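Local coordinates for protein photoreceptor-histidine kinase BphP (Stigmatella aurantiaca DW4/3-1, PDB 6BAF) that acts as a phytochrome that probably senses light through a bound bilin and controls its own histidine kinase activity, in light control of cell development, at residues R73-Q76 and L77-L80; L142-A145 and V146-V150; E295-S298 and S299-A303. One frame throughout, in Å; residues are numbered along the deposited sequence.

Overall arrangement
All three contacts are local, each within one continuous run of chain, and they follow one another in series, so none nests within or crosses another. Contact 1 comes first, in the PAS region, where the chain turns from helix 59-69 into edge strand 80-85. Contacts 2 and 3 belong to the GAF region: contact 2 is a span of helix 139-154, and contact 3 is the C-terminal part of helix 284-300 with the chain's last residues. These two touch, Val-146 CG2 lying 3.5 Å from Met-297 SD, and so join the two helices. Contact 1 stands apart, its centre 28 Å from that of contact 2, yet like contact 3 it reaches the second subunit.

Contact 1. Residues R73-Q76 and L77-L80; sequences RLKQ and LNPL
Packing contacts join Arg-73 to Leu-77 and Leu-74 to Leu-80 within this tight turn of loop. A methyl of Leu-77, CD2, sits over one face of the Arg-73 guanidinium, 3.7 Å from CZ, and the two side chains meet at about a right angle. Leu-74 and Leu-80 also cross nearly perpendicularly, CD1 of Leu-74 standing 4.1 Å from CD1 of Leu-80. Leu-74 swings this methyl toward Leu-80 because its CG lies opposite the backbone nitrogen (chi1 -173°), and both leucines rest on Ala-97 of strand 90-100.

Polar links inside the turn are sparse. One weak hydrogen bond runs from Leu-77 N to Arg-73 O at 3.3 Å, with an N-H...O angle of 127°, and the place of that nitrogen is uncertain. The stronger polar ties lead outward: Asn-78 ND2 donates to Ala-97 O, while Lys-75 NZ forms a salt bridge with Asp-128 of the second subunit and a hydrogen bond with His-124 of that subunit.

A cis peptide bond precedes Pro-79. The arrangement is an irregular helix-to-strand connection of a PAS fold, delivering Leu-80 to the edge of the antiparallel sheet, where its backbone pairs with Gly-95.

Contact 2. Residues L142-A145 and V146-V150; sequences LCEA and VVQEV
Gln-148 reaches out from the helix and leans back one turn to meet Glu-144. CB of Gln-148 lies 3.5 Å from Glu-144 O. Since CG stands anti to the carbonyl carbon and beside the backbone N (chi1 -67°), the next atom heads back toward the preceding turn and comes 3.1 Å from Glu-144 OE1. The chain then bends at chi2, carrying CD past that same oxygen at 3.8 Å. At the tip, NE2 donates a weak, bent hydrogen bond to Glu-144 OE1 over 3.4 Å, with the amide and carboxylate planes 66° apart. The glutamate's own bend at chi2 brings its carboxylate round to this meeting, on the more exposed side of the helix.

The backbone beneath is regular: Val-146 N, Val-147 N and Gln-148 N bind Leu-142 O, Cys-143 O and Glu-144 O in turn. Ala-145 O is gripped twice, by Glu-149 N at 2.9 Å and by a water that donates to it and to Glu-149 OE1. The other carboxylate oxygen of Glu-149, OE2, forms a salt bridge with Arg-132.

On the buried side, Leu-142 CD2 meets Val-146 CG2 at 4.1 Å. Cys-143, Val-146 and Val-147 face the sheet, packing on Ile-161, and Leu-142 and Val-146 meet helix 284-300. With a polar i to i+4 pair on the exposed side and an apolar one on the buried side, this is an amphipathic alpha-helix that flanks the antiparallel sheet of a GAF domain.

Contact 3. Residues E295-S298 and S299-A303; sequences EVMS and SLLAA
From Glu-295 and Val-296 to Ser-299 and Leu-300 the backbone keeps the alpha-helical pattern, Ser-299 N binding Glu-295 O at 2.9 Å and Leu-300 N binding Val-296 O. At Leu-301 the pattern changes: its N donates only weakly to Met-297 O and with a straighter N-H...O angle to Ser-298 O, 3.2 Å away, though from above that carbonyl's plane. Leu-301 is also the centre of an inverse gamma turn, which turns the chain sharply near the C terminus of this GAF-domain segment.

The Ser-299 hydroxyl turns back on its own helix. OG takes the crowded position between backbone N and carbonyl carbon (chi1 66°), which lets it donate to Val-296 O over 2.7 Å, on a lone pair in the carbonyl plane. That oxygen already accepts Leu-300 N nearly in line with its C=O, so two strong donors hold it from different directions. With an alanine here, Val-296 O would probably lose the hydroxyl that binds it in the carbonyl plane and be left mainly to Leu-300 N.

Among the apolar chains, Val-296 and Leu-300 lie side by side and point the same way, CG1 of Val-296 being 4.2 Å from CD1 of Leu-300. Met-297 runs fully extended, and its CE reaches Leu-301 CD2 at 4.2 Å. Glu-295, directed elsewhere, forms a salt bridge through OE1 with Arg-134 of the second subunit.

Contact 1. Residues R73-Q76 and L77-L80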
# COMPACT_ATOMS: atom_id res chain seq x y z
N ARG A 73 -13.38 -3.69 -14.79
CA ARG A 73 -12.89 -2.84 -13.69
C ARG A 73 -12.79 -3.71 -12.41
O ARG A 73 -12.23 -3.29 -11.39
CB ARG A 73 -13.75 -1.60 -13.44
CG ARG A 73 -12.88 -0.49 -12.88
CD ARG A 73 -13.55 0.70 -12.14
NE ARG A 73 -12.58 1.10 -11.12
CZ ARG A 73 -12.82 1.30 -9.82
NH1 ARG A 73 -14.07 1.25 -9.33
NH2 ARG A 73 -11.80 1.60 -9.02
N LEU A 74 -13.37 -4.91 -12.48
CA LEU A 74 -13.11 -6.01 -11.53
C LEU A 74 -11.62 -6.14 -11.24
O LEU A 74 -10.82 -6.08 -12.17
CB LEU A 74 -13.64 -7.29 -12.17
CG LEU A 74 -13.67 -8.56 -11.37
CD1 LEU A 74 -14.48 -8.35 -10.09
CD2 LEU A 74 -14.26 -9.67 -12.27
N LYS A 75 -11.24 -6.36 -9.97
CA LYS A 75 -9.86 -5.79 -9.51
C LYS A 75 -9.15 -5.20 -10.61
O LYS A 75 -8.62 -5.95 -11.51
CB LYS A 75 -8.80 -6.68 -8.87
CG LYS A 75 -7.56 -5.80 -8.39
CD LYS A 75 -7.64 -4.97 -6.94
CE LYS A 75 -6.54 -3.80 -6.95
NZ LYS A 75 -6.64 -2.47 -6.16
N GLN A 76 -9.14 -3.88 -10.60
CA GLN A 76 -9.22 -2.95 -9.46
C GLN A 76 -10.18 -3.05 -8.25
O GLN A 76 -9.90 -2.42 -7.25
CB GLN A 76 -9.43 -1.56 -10.09
CG GLN A 76 -8.32 -1.15 -11.15
CD GLN A 76 -8.33 -1.97 -12.48
OE1 GLN A 76 -9.39 -2.34 -13.00
NE2 GLN A 76 -7.13 -2.25 -13.02
N LEU A 77 -11.27 -3.83 -8.28
CA LEU A 77 -12.11 -3.97 -7.10
C LEU A 77 -11.74 -5.11 -6.16
O LEU A 77 -12.24 -5.14 -5.03
CB LEU A 77 -13.58 -4.13 -7.51
CG LEU A 77 -14.00 -3.09 -8.56
CD1 LEU A 77 -15.33 -3.44 -9.22
CD2 LEU A 77 -14.07 -1.69 -7.96
N ASN A 78 -10.93 -6.10 -6.58
CA ASN A 78 -10.59 -7.15 -5.61
C ASN A 78 -9.84 -6.53 -4.42
O ASN A 78 -9.11 -5.56 -4.58
CB ASN A 78 -9.74 -8.27 -6.25
CG ASN A 78 -10.53 -9.09 -7.29
OD1 ASN A 78 -11.68 -9.44 -7.05
ND2 ASN A 78 -9.93 -9.36 -8.43
N PRO A 79 -10.02 -7.09 -3.21
CA PRO A 79 -10.87 -8.25 -2.91
C PRO A 79 -12.35 -7.85 -2.74
O PRO A 79 -12.66 -6.74 -2.33
CB PRO A 79 -10.29 -8.78 -1.60
CG PRO A 79 -9.79 -7.44 -0.87
CD PRO A 79 -9.28 -6.59 -2.03
N LEU A 80 -13.25 -8.75 -3.09
CA LEU A 80 -14.67 -8.49 -2.90
C LEU A 80 -15.06 -9.01 -1.53
O LEU A 80 -14.59 -10.06 -1.11
CB LEU A 80 -15.49 -9.19 -3.99
CG LEU A 80 -14.95 -8.93 -5.39
CD1 LEU A 80 -15.70 -9.81 -6.41
CD2 LEU A 80 -15.02 -7.44 -5.77

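Contact 2. Residues L142-A145 and V146-V150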
# COMPACT_ATOMS: atom_id res chain seq x y z
N LEU A 142 19.56 -5.20 -2.96
CA LEU A 142 18.15 -5.32 -3.31
C LEU A 142 17.64 -6.74 -3.03
O LEU A 142 16.66 -6.93 -2.30
CB LEU A 142 17.97 -4.98 -4.78
CG LEU A 142 16.75 -4.19 -5.26
CD1 LEU A 142 16.33 -4.67 -6.60
CD2 LEU A 142 15.61 -4.18 -4.27
N CYS A 143 18.33 -7.76 -3.58
CA CYS A 143 17.91 -9.15 -3.39
C CYS A 143 17.87 -9.50 -1.91
O CYS A 143 16.89 -10.09 -1.43
CB CYS A 143 18.85 -10.11 -4.16
SG CYS A 143 18.86 -9.82 -5.95
N GLU A 144 18.90 -9.13 -1.16
CA GLU A 144 18.87 -9.51 0.26
C GLU A 144 17.78 -8.76 1.02
O GLU A 144 17.16 -9.32 1.94
CB GLU A 144 20.25 -9.26 0.90
CG GLU A 144 20.86 -10.54 1.60
CD GLU A 144 20.25 -10.88 2.99
OE1 GLU A 144 19.73 -9.93 3.65
OE2 GLU A 144 20.27 -12.09 3.40
N ALA A 145 17.50 -7.51 0.65
CA ALA A 145 16.43 -6.77 1.31
C ALA A 145 15.08 -7.45 1.07
O ALA A 145 14.29 -7.63 2.02
CB ALA A 145 16.43 -5.32 0.81
N VAL A 146 14.81 -7.85 -0.17
CA VAL A 146 13.52 -8.45 -0.54
C VAL A 146 13.28 -9.75 0.21
O VAL A 146 12.21 -10.00 0.77
CB VAL A 146 13.46 -8.69 -2.06
CG1 VAL A 146 12.28 -9.60 -2.42
CG2 VAL A 146 13.42 -7.37 -2.82
N VAL A 147 14.30 -10.57 0.26
CA VAL A 147 14.18 -11.90 0.85
C VAL A 147 14.01 -11.80 2.37
O VAL A 147 13.15 -12.49 2.97
CB VAL A 147 15.44 -12.65 0.35
CG1 VAL A 147 16.55 -12.92 1.37
CG2 VAL A 147 15.11 -13.76 -0.63
N GLN A 148 14.73 -10.88 3.02
CA GLN A 148 14.49 -10.63 4.45
C GLN A 148 13.10 -10.06 4.68
O GLN A 148 12.39 -10.48 5.61
CB GLN A 148 15.53 -9.65 5.01
CG GLN A 148 16.97 -10.16 5.06
CD GLN A 148 17.23 -11.13 6.23
OE1 GLN A 148 16.29 -11.70 6.84
NE2 GLN A 148 18.52 -11.37 6.50
N GLU A 149 12.66 -9.13 3.84
CA GLU A 149 11.32 -8.56 4.00
C GLU A 149 10.23 -9.62 3.80
O GLU A 149 9.30 -9.74 4.62
CB GLU A 149 11.15 -7.41 3.01
CG GLU A 149 9.95 -6.53 3.29
CD GLU A 149 10.18 -5.64 4.53
OE1 GLU A 149 11.35 -5.39 4.90
OE2 GLU A 149 9.16 -5.21 5.12
N VAL A 150 10.32 -10.42 2.72
CA VAL A 150 9.25 -11.40 2.46
C VAL A 150 9.22 -12.48 3.54
O VAL A 150 8.16 -12.99 3.91
CB VAL A 150 9.44 -12.03 1.06
CG1 VAL A 150 8.48 -13.25 0.89
CG2 VAL A 150 9.22 -10.96 -0.01
O HOH W 1 14.46 -5.85 4.17

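Contact 3. Residues E295-S298 and S299-A303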
# COMPACT_ATOMS: atom_id res chain seq x y z
N GLU A 295 6.61 -6.54 -7.46
CA GLU A 295 6.51 -5.54 -8.53
C GLU A 295 7.50 -4.40 -8.33
O GLU A 295 8.06 -3.88 -9.31
CB GLU A 295 5.09 -4.97 -8.58
CG GLU A 295 4.06 -6.02 -8.97
CD GLU A 295 2.80 -5.39 -9.58
OE1 GLU A 295 2.91 -4.37 -10.36
OE2 GLU A 295 1.71 -5.97 -9.29
N VAL A 296 7.68 -3.93 -7.10
CA VAL A 296 8.62 -2.83 -6.90
C VAL A 296 10.02 -3.29 -7.29
O VAL A 296 10.68 -2.67 -8.13
CB VAL A 296 8.58 -2.30 -5.46
CG1 VAL A 296 9.78 -1.34 -5.24
CG2 VAL A 296 7.24 -1.62 -5.20
N MET A 297 10.45 -4.41 -6.72
CA MET A 297 11.74 -4.99 -7.12
C MET A 297 11.83 -5.17 -8.63
O MET A 297 12.85 -4.83 -9.24
CB MET A 297 11.99 -6.33 -6.44
CG MET A 297 13.27 -6.99 -6.99
SD MET A 297 13.65 -8.54 -6.15
CE MET A 297 15.35 -8.81 -6.78
N SER A 298 10.75 -5.66 -9.26
CA SER A 298 10.83 -5.82 -10.72
C SER A 298 11.07 -4.48 -11.40
O SER A 298 11.83 -4.41 -12.38
CB SER A 298 9.56 -6.48 -11.28
OG SER A 298 9.41 -7.81 -10.74
N SER A 299 10.44 -3.40 -10.89
CA SER A 299 10.57 -2.12 -11.58
C SER A 299 11.95 -1.52 -11.36
O SER A 299 12.48 -0.87 -12.27
CB SER A 299 9.46 -1.16 -11.12
OG SER A 299 9.62 -0.82 -9.74
N LEU A 300 12.58 -1.81 -10.22
CA LEU A 300 13.97 -1.42 -9.90
C LEU A 300 15.04 -2.25 -10.60
O LEU A 300 16.21 -1.91 -10.47
CB LEU A 300 14.23 -1.56 -8.41
CG LEU A 300 13.45 -0.61 -7.51
CD1 LEU A 300 13.86 -0.85 -6.06
CD2 LEU A 300 13.69 0.83 -7.93
N LEU A 301 14.69 -3.35 -11.27
CA LEU A 301 15.70 -4.05 -12.07
C LEU A 301 15.96 -3.23 -13.33
O LEU A 301 15.47 -3.56 -14.42
CB LEU A 301 15.25 -5.49 -12.43
CG LEU A 301 14.94 -6.43 -11.25
CD1 LEU A 301 14.23 -7.72 -11.67
CD2 LEU A 301 16.17 -6.73 -10.39
N ALA A 302 16.68 -2.11 -13.18
CA ALA A 302 16.96 -1.21 -14.30
C ALA A 302 18.45 -0.84 -14.35
O ALA A 302 19.25 -1.58 -14.93
CB ALA A 302 16.09 0.05 -14.23
N ALA A 303 18.82 0.30 -13.76
CA ALA A 303 20.20 0.81 -13.80
C ALA A 303 20.35 2.13 -13.02
O ALA A 303 21.02 3.08 -13.47
CB ALA A 303 20.68 1.00 -15.27
O HOH W 2 13.13 -2.80 -14.82